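Long-range contacts in aminotransferase (Helicobacter pylori, PDB 2FNU), which transfers an amino group from glutamate to a UDP-linked 4-keto sugar with the help of pyridoxal phosphate, the second step of pseudaminic acid biosynthesis for flagellin modification: residues B[259-264]-B[284-289]; B[265-270]-B[364-369]. One frame throughout, in Å; residues are numbered along the deposited sequence.

Interaction 1. Residues B[259-264]-B[284-289]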
loop_
_atom_site.group_PDB
_atom_site.type_symbol
_atom_site.label_atom_id
_atom_site.label_comp_id
_atom_site.label_asym_id
_atom_site.label_seq_id
_atom_site.Cartn_x
_atom_site.Cartn_y
_atom_site.Cartn_z
ATOM N N THR B 259 -28.265 -23.396 1.435
ATOM C CA THR B 259 -28.193 -24.643 2.211
ATOM C C THR B 259 -28.298 -24.350 3.704
ATOM O O THR B 259 -29.074 -24.990 4.414
ATOM C CB THR B 259 -26.914 -25.416 1.877
ATOM O OG1 THR B 259 -26.997 -25.821 0.511
ATOM C CG2 THR B 259 -26.765 -26.660 2.750
ATOM N N TYR B 260 -27.533 -23.378 4.196
ATOM C CA TYR B 260 -27.737 -22.965 5.575
ATOM C C TYR B 260 -29.198 -22.576 5.842
ATOM O O TYR B 260 -29.766 -22.956 6.867
ATOM C CB TYR B 260 -26.887 -21.738 5.869
ATOM C CG TYR B 260 -25.416 -21.944 6.170
ATOM C CD1 TYR B 260 -24.994 -22.779 7.207
ATOM C CD2 TYR B 260 -24.441 -21.218 5.479
ATOM C CE1 TYR B 260 -23.642 -22.912 7.529
ATOM C CE2 TYR B 260 -23.079 -21.362 5.785
ATOM C CZ TYR B 260 -22.693 -22.201 6.822
ATOM O OH TYR B 260 -21.360 -22.319 7.159
ATOM N N ASP B 261 -29.787 -21.782 4.941
ATOM C CA ASP B 261 -31.179 -21.333 5.114
ATOM C C ASP B 261 -32.099 -22.545 5.299
ATOM O O ASP B 261 -32.957 -22.545 6.197
ATOM C CB ASP B 261 -31.663 -20.534 3.911
ATOM C CG ASP B 261 -31.030 -19.151 3.804
ATOM O OD1 ASP B 261 -30.272 -18.702 4.698
ATOM O OD2 ASP B 261 -31.327 -18.497 2.781
ATOM N N ARG B 262 -31.914 -23.570 4.461
ATOM C CA ARG B 262 -32.807 -24.738 4.541
ATOM C C ARG B 262 -32.687 -25.403 5.904
ATOM O O ARG B 262 -33.702 -25.742 6.540
ATOM C CB ARG B 262 -32.507 -25.760 3.447
ATOM C CG ARG B 262 -32.886 -25.314 2.052
ATOM C CD ARG B 262 -32.840 -26.504 1.099
ATOM N NE ARG B 262 -31.537 -27.179 1.066
ATOM C CZ ARG B 262 -30.491 -26.763 0.355
ATOM N NH1 ARG B 262 -30.576 -25.649 -0.383
ATOM N NH2 ARG B 262 -29.353 -27.468 0.378
ATOM N N ILE B 263 -31.450 -25.601 6.361
ATOM C CA ILE B 263 -31.231 -26.335 7.601
ATOM C C ILE B 263 -31.628 -25.509 8.824
ATOM O O ILE B 263 -32.116 -26.066 9.817
ATOM C CB ILE B 263 -29.750 -26.810 7.684
ATOM C CG1 ILE B 263 -29.484 -27.807 6.537
ATOM C CG2 ILE B 263 -29.419 -27.431 9.042
ATOM C CD1 ILE B 263 -28.018 -28.124 6.274
ATOM N N PHE B 264 -31.443 -24.186 8.740
ATOM C CA PHE B 264 -31.764 -23.284 9.835
ATOM C C PHE B 264 -33.215 -22.803 9.870
ATOM O O PHE B 264 -33.599 -22.103 10.809
ATOM C CB PHE B 264 -30.858 -22.036 9.763
ATOM C CG PHE B 264 -29.402 -22.320 10.005
ATOM C CD1 PHE B 264 -28.994 -23.415 10.762
ATOM C CD2 PHE B 264 -28.427 -21.460 9.499
ATOM C CE1 PHE B 264 -27.636 -23.668 11.004
ATOM C CE2 PHE B 264 -27.063 -21.694 9.736
ATOM C CZ PHE B 264 -26.671 -22.791 10.492
ATOM N N HIS B 284 -20.622 -12.035 0.874
ATOM C CA HIS B 284 -19.309 -12.049 1.516
ATOM C C HIS B 284 -19.358 -12.731 2.880
ATOM O O HIS B 284 -18.442 -13.517 3.221
ATOM C CB HIS B 284 -18.711 -10.637 1.630
ATOM C CG HIS B 284 -17.470 -10.600 2.447
ATOM N ND1 HIS B 284 -16.400 -11.442 2.206
ATOM C CD2 HIS B 284 -17.135 -9.862 3.528
ATOM C CE1 HIS B 284 -15.460 -11.221 3.110
ATOM N NE2 HIS B 284 -15.881 -10.269 3.925
ATOM N N LEU B 285 -20.395 -12.397 3.659
ATOM C CA LEU B 285 -20.626 -13.032 4.970
ATOM C C LEU B 285 -21.952 -13.759 4.980
ATOM O O LEU B 285 -22.861 -13.411 4.199
ATOM C CB LEU B 285 -20.659 -12.009 6.111
ATOM C CG LEU B 285 -19.483 -11.045 6.273
ATOM C CD1 LEU B 285 -19.742 -9.988 7.371
ATOM C CD2 LEU B 285 -18.207 -11.812 6.586
ATOM N N TYR B 286 -22.072 -14.730 5.886
ATOM C CA TYR B 286 -23.372 -15.334 6.197
ATOM C C TYR B 286 -23.627 -15.060 7.684
ATOM O O TYR B 286 -23.175 -15.830 8.539
ATOM C CB TYR B 286 -23.368 -16.853 5.940
ATOM C CG TYR B 286 -24.730 -17.457 6.151
ATOM C CD1 TYR B 286 -25.644 -17.534 5.095
ATOM C CD2 TYR B 286 -25.127 -17.898 7.417
ATOM C CE1 TYR B 286 -26.928 -18.085 5.284
ATOM C CE2 TYR B 286 -26.399 -18.422 7.611
ATOM C CZ TYR B 286 -27.283 -18.514 6.546
ATOM O OH TYR B 286 -28.546 -19.042 6.729
ATOM N N PRO B 287 -24.267 -13.921 8.004
ATOM C CA PRO B 287 -24.539 -13.569 9.404
ATOM C C PRO B 287 -25.762 -14.260 9.974
ATOM O O PRO B 287 -26.795 -14.383 9.297
ATOM C CB PRO B 287 -24.819 -12.048 9.353
ATOM C CG PRO B 287 -24.425 -11.613 7.953
ATOM C CD PRO B 287 -24.648 -12.834 7.085
ATOM N N ILE B 288 -25.637 -14.685 11.230
ATOM C CA ILE B 288 -26.816 -15.083 11.994
ATOM C C ILE B 288 -26.902 -14.187 13.229
ATOM O O ILE B 288 -25.859 -13.741 13.747
ATOM C CB ILE B 288 -26.779 -16.583 12.416
ATOM C CG1 ILE B 288 -25.594 -16.853 13.364
ATOM C CG2 ILE B 288 -26.765 -17.494 11.185
ATOM C CD1 ILE B 288 -25.564 -18.296 13.937
ATOM N N LEU B 289 -28.124 -13.927 13.696
ATOM C CA LEU B 289 -28.338 -13.100 14.891
ATOM C C LEU B 289 -28.954 -13.934 16.012
ATOM O O LEU B 289 -30.095 -14.393 15.891
ATOM C CB LEU B 289 -29.250 -11.895 14.590
ATOM C CG LEU B 289 -28.775 -10.924 13.513
ATOM C CD1 LEU B 289 -29.863 -9.890 13.262
ATOM C CD2 LEU B 289 -27.481 -10.276 13.962
#
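The last turns of helix 246-264 pack on one face of a three-stranded antiparallel sheet, roughly along its central strand, 286-290. Locally the axes of helix 259-264 and strand 286-289 come within 11.1 Å and run in similar directions, 23° apart. Tyr286 spans this gap: its CG is anti to the backbone N (chi1 -175°), so the ring extends straight toward the helix. There CD2 of Tyr260 rests over the ring centre of Tyr286, 3.7 Å above its plane. The two rings are inclined at 31°, with centroids 4.5 Å apart, and Tyr260 CB approaches Tyr286 CZ to 3.3 Å, a tight fit. Phe264 meets the same ring tip to tip, its CE2 being 4.0 Å from Tyr286 CE2. Tyr286 OH donates to Asp261 OD1 (2.7 Å), which accepts on its anti lone pair and lies near the phenol ring plane. Tyr260 OH points out of the contact and bonds Pro348 O. Tyr286 is thus gripped at its face by carbon, which limits its rotation, and at its tip by one short bond, which satisfies a buried hydroxyl and holds the ring tip in place; the bond would favour Asp261 in its charged form.

Interaction 2. Residues B[265-270]-B[364-369]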
loop_
_atom_site.group_PDB
_atom_site.type_symbol
_atom_site.label_atom_id
_atom_site.label_comp_id
_atom_site.label_asym_id
_atom_site.label_seq_id
_atom_site.Cartn_x
_atom_site.Cartn_y
_atom_site.Cartn_z
ATOM N N LYS B 265 -34.012 -23.133 8.850
ATOM C CA LYS B 265 -35.401 -22.651 8.786
ATOM C C LYS B 265 -36.145 -23.023 10.075
ATOM O O LYS B 265 -36.100 -24.177 10.505
ATOM C CB LYS B 265 -36.110 -23.223 7.555
ATOM C CG LYS B 265 -37.598 -22.910 7.472
ATOM C CD LYS B 265 -37.873 -21.654 6.690
ATOM C CE LYS B 265 -39.357 -21.536 6.381
ATOM N NZ LYS B 265 -39.617 -20.458 5.392
ATOM N N ASP B 266 -36.779 -22.017 10.688
ATOM C CA ASP B 266 -37.577 -22.164 11.931
ATOM C C ASP B 266 -36.799 -22.661 13.144
ATOM O O ASP B 266 -37.393 -23.143 14.122
ATOM C CB ASP B 266 -38.824 -23.041 11.717
ATOM C CG ASP B 266 -39.762 -22.482 10.676
ATOM O OD1 ASP B 266 -40.375 -23.292 9.957
ATOM O OD2 ASP B 266 -39.878 -21.243 10.563
ATOM N N ASN B 267 -35.473 -22.548 13.114
ATOM C CA ASN B 267 -34.700 -22.932 14.290
ATOM C C ASN B 267 -35.027 -21.971 15.451
ATOM O O ASN B 267 -35.352 -20.796 15.230
ATOM C CB ASN B 267 -33.199 -22.968 13.978
ATOM C CG ASN B 267 -32.547 -21.622 14.137
ATOM O OD1 ASN B 267 -32.171 -21.240 15.242
ATOM N ND2 ASN B 267 -32.429 -20.880 13.048
ATOM N N PRO B 268 -34.979 -22.479 16.691
ATOM C CA PRO B 268 -35.328 -21.700 17.880
ATOM C C PRO B 268 -34.236 -20.764 18.448
ATOM O O PRO B 268 -34.505 -20.025 19.407
ATOM C CB PRO B 268 -35.654 -22.793 18.903
ATOM C CG PRO B 268 -34.764 -23.912 18.534
ATOM C CD PRO B 268 -34.636 -23.875 17.023
ATOM N N TYR B 269 -33.043 -20.753 17.849
ATOM C CA TYR B 269 -31.869 -20.130 18.491
ATOM C C TYR B 269 -31.423 -18.798 17.894
ATOM O O TYR B 269 -30.917 -17.933 18.621
ATOM C CB TYR B 269 -30.672 -21.067 18.431
ATOM C CG TYR B 269 -30.963 -22.488 18.862
ATOM C CD1 TYR B 269 -31.301 -22.789 20.184
ATOM C CD2 TYR B 269 -30.901 -23.522 17.944
ATOM C CE1 TYR B 269 -31.562 -24.107 20.576
ATOM C CE2 TYR B 269 -31.155 -24.833 18.319
ATOM C CZ TYR B 269 -31.479 -25.117 19.636
ATOM O OH TYR B 269 -31.725 -26.423 20.003
ATOM N N PHE B 270 -31.572 -18.642 16.580
ATOM C CA PHE B 270 -31.044 -17.451 15.907
ATOM C C PHE B 270 -31.768 -17.211 14.603
ATOM O O PHE B 270 -32.439 -18.116 14.090
ATOM C CB PHE B 270 -29.532 -17.586 15.637
ATOM C CG PHE B 270 -29.152 -18.857 14.921
ATOM C CD1 PHE B 270 -29.348 -18.992 13.541
ATOM C CD2 PHE B 270 -28.613 -19.923 15.632
ATOM C CE1 PHE B 270 -29.014 -20.177 12.891
ATOM C CE2 PHE B 270 -28.286 -21.129 14.994
ATOM C CZ PHE B 270 -28.478 -21.248 13.618
ATOM N N SER B 364 -23.814 -28.871 13.017
ATOM C CA SER B 364 -22.947 -28.603 14.181
ATOM C C SER B 364 -23.286 -27.298 14.905
ATOM O O SER B 364 -23.253 -27.247 16.136
ATOM C CB SER B 364 -21.480 -28.600 13.769
ATOM O OG SER B 364 -21.076 -29.889 13.326
ATOM N N VAL B 365 -23.609 -26.246 14.148
ATOM C CA VAL B 365 -24.041 -24.968 14.749
ATOM C C VAL B 365 -25.285 -25.204 15.586
ATOM O O VAL B 365 -25.367 -24.740 16.720
ATOM C CB VAL B 365 -24.305 -23.879 13.669
ATOM C CG1 VAL B 365 -25.001 -22.645 14.236
ATOM C CG2 VAL B 365 -22.999 -23.478 13.023
ATOM N N LEU B 366 -26.255 -25.938 15.033
ATOM C CA LEU B 366 -27.477 -26.217 15.783
ATOM C C LEU B 366 -27.174 -26.991 17.064
ATOM O O LEU B 366 -27.728 -26.659 18.121
ATOM C CB LEU B 366 -28.524 -26.952 14.925
ATOM C CG LEU B 366 -29.093 -26.109 13.784
ATOM C CD1 LEU B 366 -29.953 -27.011 12.887
ATOM C CD2 LEU B 366 -29.894 -24.910 14.285
ATOM N N LYS B 367 -26.296 -27.988 16.966
ATOM C CA LYS B 367 -25.937 -28.805 18.134
ATOM C C LYS B 367 -25.283 -27.952 19.203
ATOM O O LYS B 367 -25.514 -28.163 20.382
ATOM C CB LYS B 367 -25.017 -29.966 17.758
ATOM C CG LYS B 367 -25.697 -31.052 16.922
ATOM C CD LYS B 367 -26.941 -31.619 17.606
ATOM C CE LYS B 367 -27.625 -32.662 16.734
ATOM N NZ LYS B 367 -29.055 -32.855 17.110
ATOM N N THR B 368 -24.466 -26.992 18.776
ATOM C CA THR B 368 -23.782 -26.104 19.696
ATOM C C THR B 368 -24.799 -25.291 20.494
ATOM O O THR B 368 -24.750 -25.241 21.734
ATOM C CB THR B 368 -22.831 -25.163 18.927
ATOM O OG1 THR B 368 -21.835 -25.947 18.262
ATOM C CG2 THR B 368 -22.164 -24.173 19.882
ATOM N N PHE B 369 -25.727 -24.646 19.797
ATOM C CA PHE B 369 -26.749 -23.852 20.467
ATOM C C PHE B 369 -27.616 -24.694 21.387
ATOM O O PHE B 369 -27.939 -24.276 22.498
ATOM C CB PHE B 369 -27.588 -23.078 19.456
ATOM C CG PHE B 369 -26.959 -21.779 19.054
ATOM C CD1 PHE B 369 -26.088 -21.721 17.967
ATOM C CD2 PHE B 369 -27.183 -20.627 19.805
ATOM C CE1 PHE B 369 -25.468 -20.511 17.616
ATOM C CE2 PHE B 369 -26.580 -19.409 19.458
ATOM C CZ PHE B 369 -25.721 -19.352 18.360
#
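Phe369 meets two aromatic side chains of the 265-270 loop, each in a different way. Against Tyr269 it offers its methylene: CB sits over the tyrosine face, 3.7 Å from the centroid of the Tyr269 ring and 21° off the normal, a CH-pi contact. The two rings are nearly parallel but slide past each other in opposite directions, so they barely overlap. The opposite face of Tyr269 carries Pro268 CG, which leaves the ring layered between a proline and a helix residue. Phe270 crosses Phe369 at about a right angle along the side chains, with ring planes 58° apart; its CD2 lies over the rim of one Phe369 face, and its CE2 is 3.7 Å from Phe369 CD1. The far end of Phe270 reaches Val365 CG1, at 3.7 Å from CE2, and Leu366 CD2. That leucine methyl also touches Asn267 CB, 3.8 Å away, and the Tyr269 ring. This aromatic cluster joins the loop between helix 246-264 and strand 270-272 to helix 355-370, with Phe264 packing edge-to-face on Phe270. Asn267 shapes the turn: with CG in the crowded position between N and carbonyl carbon (chi1 86°), its OD1 accepts from Tyr269 N at 2.8 Å, an Asx turn, and from Phe270 N at 3.0 Å, there on a lone pair. Its ND2 bonds Phe270 O and Phe264 O. The contact across the segments is therefore apolar, while the Asn267 amide bonds the backbone of the turn and of the preceding helix end, setting the chain that presents both rings.

In the fold
From the N terminus, helix 246-264 leads through the 265-270 turn into edge strand 270-272, and the chain then returns as central strand 286-290. Interaction 1 closes this short loop, with 19 residues between its segments. Interaction 2 begins directly after the first segment of interaction 1 and closes a much longer loop, 93 residues between its segments, at the C-terminal helix 355-370; the two loops cross because their segments alternate. They meet at Phe264 and Phe270, whose rings pack edge-to-face, and at Ile288, which touches Phe270. Together they join helices 246-264 and 355-370 to the three-stranded sheet, apart from the seven-stranded sheet of the aminotransferase fold.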